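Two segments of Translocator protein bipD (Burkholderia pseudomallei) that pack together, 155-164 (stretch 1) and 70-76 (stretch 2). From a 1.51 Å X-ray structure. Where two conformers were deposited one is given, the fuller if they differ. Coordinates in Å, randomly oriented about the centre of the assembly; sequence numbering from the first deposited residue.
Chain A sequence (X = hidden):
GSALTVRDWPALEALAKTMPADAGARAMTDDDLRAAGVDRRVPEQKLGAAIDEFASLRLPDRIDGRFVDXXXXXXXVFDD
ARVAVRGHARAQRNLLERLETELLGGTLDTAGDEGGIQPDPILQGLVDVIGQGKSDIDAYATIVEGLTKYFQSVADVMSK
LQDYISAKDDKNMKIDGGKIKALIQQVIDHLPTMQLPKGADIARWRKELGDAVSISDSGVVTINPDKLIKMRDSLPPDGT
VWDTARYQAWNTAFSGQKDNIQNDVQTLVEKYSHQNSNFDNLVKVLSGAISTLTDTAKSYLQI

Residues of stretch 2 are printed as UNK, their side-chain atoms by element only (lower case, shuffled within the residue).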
# COMPACT_ATOMS: atom_id res chain seq x y z
N ALA A 155 39.81 8.34 -6.97
CA ALA A 155 40.43 8.68 -8.26
C ALA A 155 41.32 9.89 -8.20
O ALA A 155 42.39 9.92 -8.82
CB ALA A 155 39.34 8.83 -9.34
N ASP A 156 40.91 10.89 -7.43
CA ASP A 156 41.63 12.14 -7.27
C ASP A 156 42.97 11.84 -6.57
O ASP A 156 44.04 12.21 -7.05
CB ASP A 156 40.78 13.09 -6.43
CG ASP A 156 41.28 14.52 -6.41
OD1 ASP A 156 42.32 14.87 -6.99
OD2 ASP A 156 40.57 15.34 -5.76
N VAL A 157 42.93 11.13 -5.42
CA VAL A 157 44.17 10.82 -4.72
C VAL A 157 45.11 9.92 -5.54
O VAL A 157 46.33 10.11 -5.50
CB VAL A 157 43.93 10.31 -3.30
CG1 VAL A 157 43.57 8.85 -3.28
CG2 VAL A 157 45.18 10.58 -2.44
N MET A 158 44.55 8.98 -6.30
CA MET A 158 45.38 8.08 -7.10
C MET A 158 45.99 8.81 -8.29
O MET A 158 46.93 8.29 -8.91
CB MET A 158 44.61 6.83 -7.55
CG MET A 158 44.14 5.99 -6.38
SD MET A 158 43.39 4.44 -6.94
CE MET A 158 42.05 5.01 -7.99
N SER A 159 45.43 9.98 -8.63
CA SER A 159 46.01 10.83 -9.66
C SER A 159 47.11 11.72 -9.03
O SER A 159 48.23 11.76 -9.51
CB SER A 159 44.93 11.69 -10.28
OG SER A 159 43.94 10.90 -10.90
N LYS A 160 46.77 12.42 -7.94
CA LYS A 160 47.70 13.30 -7.25
C LYS A 160 48.95 12.59 -6.79
O LYS A 160 50.06 13.14 -6.87
CB LYS A 160 47.01 13.95 -6.05
CG LYS A 160 46.02 15.00 -6.38
CD LYS A 160 45.39 15.59 -5.12
CE LYS A 160 44.87 16.99 -5.36
NZ LYS A 160 43.83 17.05 -6.42
N LEU A 161 48.81 11.34 -6.33
CA LEU A 161 49.95 10.64 -5.75
C LEU A 161 51.03 10.33 -6.75
O LEU A 161 52.17 10.12 -6.40
CB LEU A 161 49.52 9.38 -5.00
CG LEU A 161 48.97 8.18 -5.78
CD1 LEU A 161 50.13 7.36 -6.36
CD2 LEU A 161 48.10 7.27 -4.87
N GLN A 162 50.67 10.35 -8.04
CA GLN A 162 51.62 10.05 -9.11
C GLN A 162 52.73 11.11 -9.19
O GLN A 162 53.79 10.84 -9.74
CB GLN A 162 50.87 9.92 -10.44
CG GLN A 162 49.92 8.75 -10.41
CD GLN A 162 49.24 8.52 -11.75
OE1 GLN A 162 49.84 8.75 -12.80
NE2 GLN A 162 48.00 8.07 -11.71
N ASP A 163 52.48 12.28 -8.62
CA ASP A 163 53.52 13.32 -8.58
C ASP A 163 54.68 12.89 -7.70
O ASP A 163 55.77 13.48 -7.76
CB ASP A 163 52.98 14.62 -8.02
CG ASP A 163 52.10 15.40 -8.97
OD1 ASP A 163 51.52 16.41 -8.52
OD2 ASP A 163 52.01 15.05 -10.14
N TYR A 164 54.43 11.90 -6.85
CA TYR A 164 55.42 11.45 -5.88
C TYR A 164 56.10 10.14 -6.26
O TYR A 164 56.81 9.52 -5.45
CB TYR A 164 54.77 11.38 -4.50
CG TYR A 164 54.38 12.72 -3.98
CD1 TYR A 164 53.05 13.05 -3.78
CD2 TYR A 164 55.34 13.68 -3.68
CE1 TYR A 164 52.68 14.31 -3.31
CE2 TYR A 164 54.98 14.95 -3.21
CZ TYR A 164 53.66 15.25 -3.03
OH TYR A 164 53.30 16.50 -2.54
N UNK A 70 52.23 7.43 -15.74
CA UNK A 70 50.94 6.88 -15.38
C UNK A 70 49.82 7.56 -16.17
O UNK A 70 50.09 8.42 -17.01
N UNK A 71 48.59 7.18 -15.88
CA UNK A 71 47.42 7.86 -16.41
C UNK A 71 46.58 8.33 -15.23
O UNK A 71 46.29 7.53 -14.34
c UNK A 71 44.50 6.81 -18.77
n UNK A 71 41.87 8.97 -20.18
c UNK A 71 42.53 8.24 -19.27
n UNK A 71 43.66 7.65 -19.62
c UNK A 71 46.58 6.95 -17.30
n UNK A 71 42.04 8.16 -18.04
c UNK A 71 45.37 7.67 -17.87
N UNK A 72 46.28 9.62 -15.21
CA UNK A 72 45.44 10.24 -14.18
C UNK A 72 43.99 10.31 -14.65
O UNK A 72 43.71 10.18 -15.85
n UNK A 72 49.82 13.93 -11.11
c UNK A 72 45.99 11.61 -13.84
c UNK A 72 50.34 13.14 -12.05
c UNK A 72 48.13 12.74 -13.16
n UNK A 72 49.58 12.59 -12.99
n UNK A 72 51.65 12.90 -12.07
c UNK A 72 47.38 11.49 -13.17
N UNK A 73 43.08 10.55 -13.71
CA UNK A 73 41.66 10.54 -13.95
C UNK A 73 41.12 11.93 -14.28
O UNK A 73 41.41 12.90 -13.58
c UNK A 73 40.92 9.98 -12.69
N UNK A 74 40.24 12.01 -15.28
CA UNK A 74 39.42 13.18 -15.56
C UNK A 74 38.27 13.11 -14.58
O UNK A 74 37.31 12.36 -14.75
o UNK A 74 37.67 15.11 -16.49
c UNK A 74 38.00 14.30 -17.35
c UNK A 74 38.93 13.17 -17.03
n UNK A 74 37.53 14.36 -18.63
N UNK A 75 38.38 13.88 -13.51
CA UNK A 75 37.39 13.74 -12.43
C UNK A 75 36.00 14.28 -12.81
O UNK A 75 35.01 13.99 -12.13
c UNK A 75 37.90 14.43 -11.15
c UNK A 75 39.69 14.88 -9.47
c UNK A 75 39.11 12.49 -10.13
c UNK A 75 39.22 13.94 -10.62
N UNK A 76 35.93 15.09 -13.86
CA UNK A 76 34.64 15.62 -14.27
C UNK A 76 33.66 14.52 -14.69
O UNK A 76 32.45 14.75 -14.68
c UNK A 76 34.75 16.64 -15.41
o UNK A 76 35.05 15.99 -16.66
c UNK A 76 35.83 17.71 -15.08
O HOH W 1 52.37 9.39 -13.90

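Position 70 has no side-chain atoms, and its backbone lies against the end of Gln162, whose OE1 is 3.4 Å from CA of position 70. The absence of side-chain atoms makes this Gly70; a CB built here would point toward stretch 1 and fall 2.2 Å from Gln162 OE1, a clash. A water links the two, accepting from Gly70 N at 2.7 Å and donating to Gln162 OE1 at 2.8 Å.

Position 71 carries three carbons, a nitrogen, and then a carbon bearing two more nitrogens, a guanidinium at the end of an extended chain. Its CA-to-CB bond points away from stretch 1, and only its backbone engages: Gln162 NE2 donates to O of position 71 at 3.2 Å, almost linearly. The residue is Arg71.

Position 72 has the same set of atoms, but here the terminal group comes near Asp163, in the 3-10 segment. Two of its terminal nitrogens approach Asp163 OD2, which sits at the edge of the planar group, while Gln162 CB and Ser159 O lie over one face. This is Arg72; Arg72 NH1 and Arg72 NH2 donate to Asp163 OD2 at 2.6 and 2.9 Å, respectively, in a salt bridge. Although Arg72 NH1 is also 3.1 Å from Ser159 O, the angle is too poor for a hydrogen bond.

Position 73 has a single side-chain carbon, CB, pointing toward stretch 1 and 3.9 Å from Ala155 CB; it is Ala73. Ala73 N donates to Ser159 OG at 3.0 Å.

Position 74 shows two carbons, the second carrying one oxygen and one nitrogen, and touches nothing on stretch 1. This is Asn74, whose CA-to-CB bond points away from stretch 1.

Position 75 has four carbons forked at the second, with branch tips that reach Ala155 and Asp156. The residue is Leu75; Leu75 CD2 is 3.8 Å from Ala155 CB and Leu75 CD1 3.5 Å from Asp156 CG.

Position 76 has one carbon carrying an oxygen and a carbon, the branched side chain of Thr76, out of reach of stretch 1. Thr76 N donates to Asn74 OD1 at 3.2 Å, capping the helix that follows.

The contact thus passes from apolar packing around Ala155 to polar bonds at Ser159 and Gln162 and a salt bridge at Asp163. Ser159 OG donates to Ala155 O at 2.8 Å while accepting from Ala73 N, and Gln162 NE2 donates to both Met158 O, 3.0 Å away, and Arg71 O. Both side chains therefore tie the irregular segment to the helix backbone.

Stretch 2 (70-76) GRRANLT
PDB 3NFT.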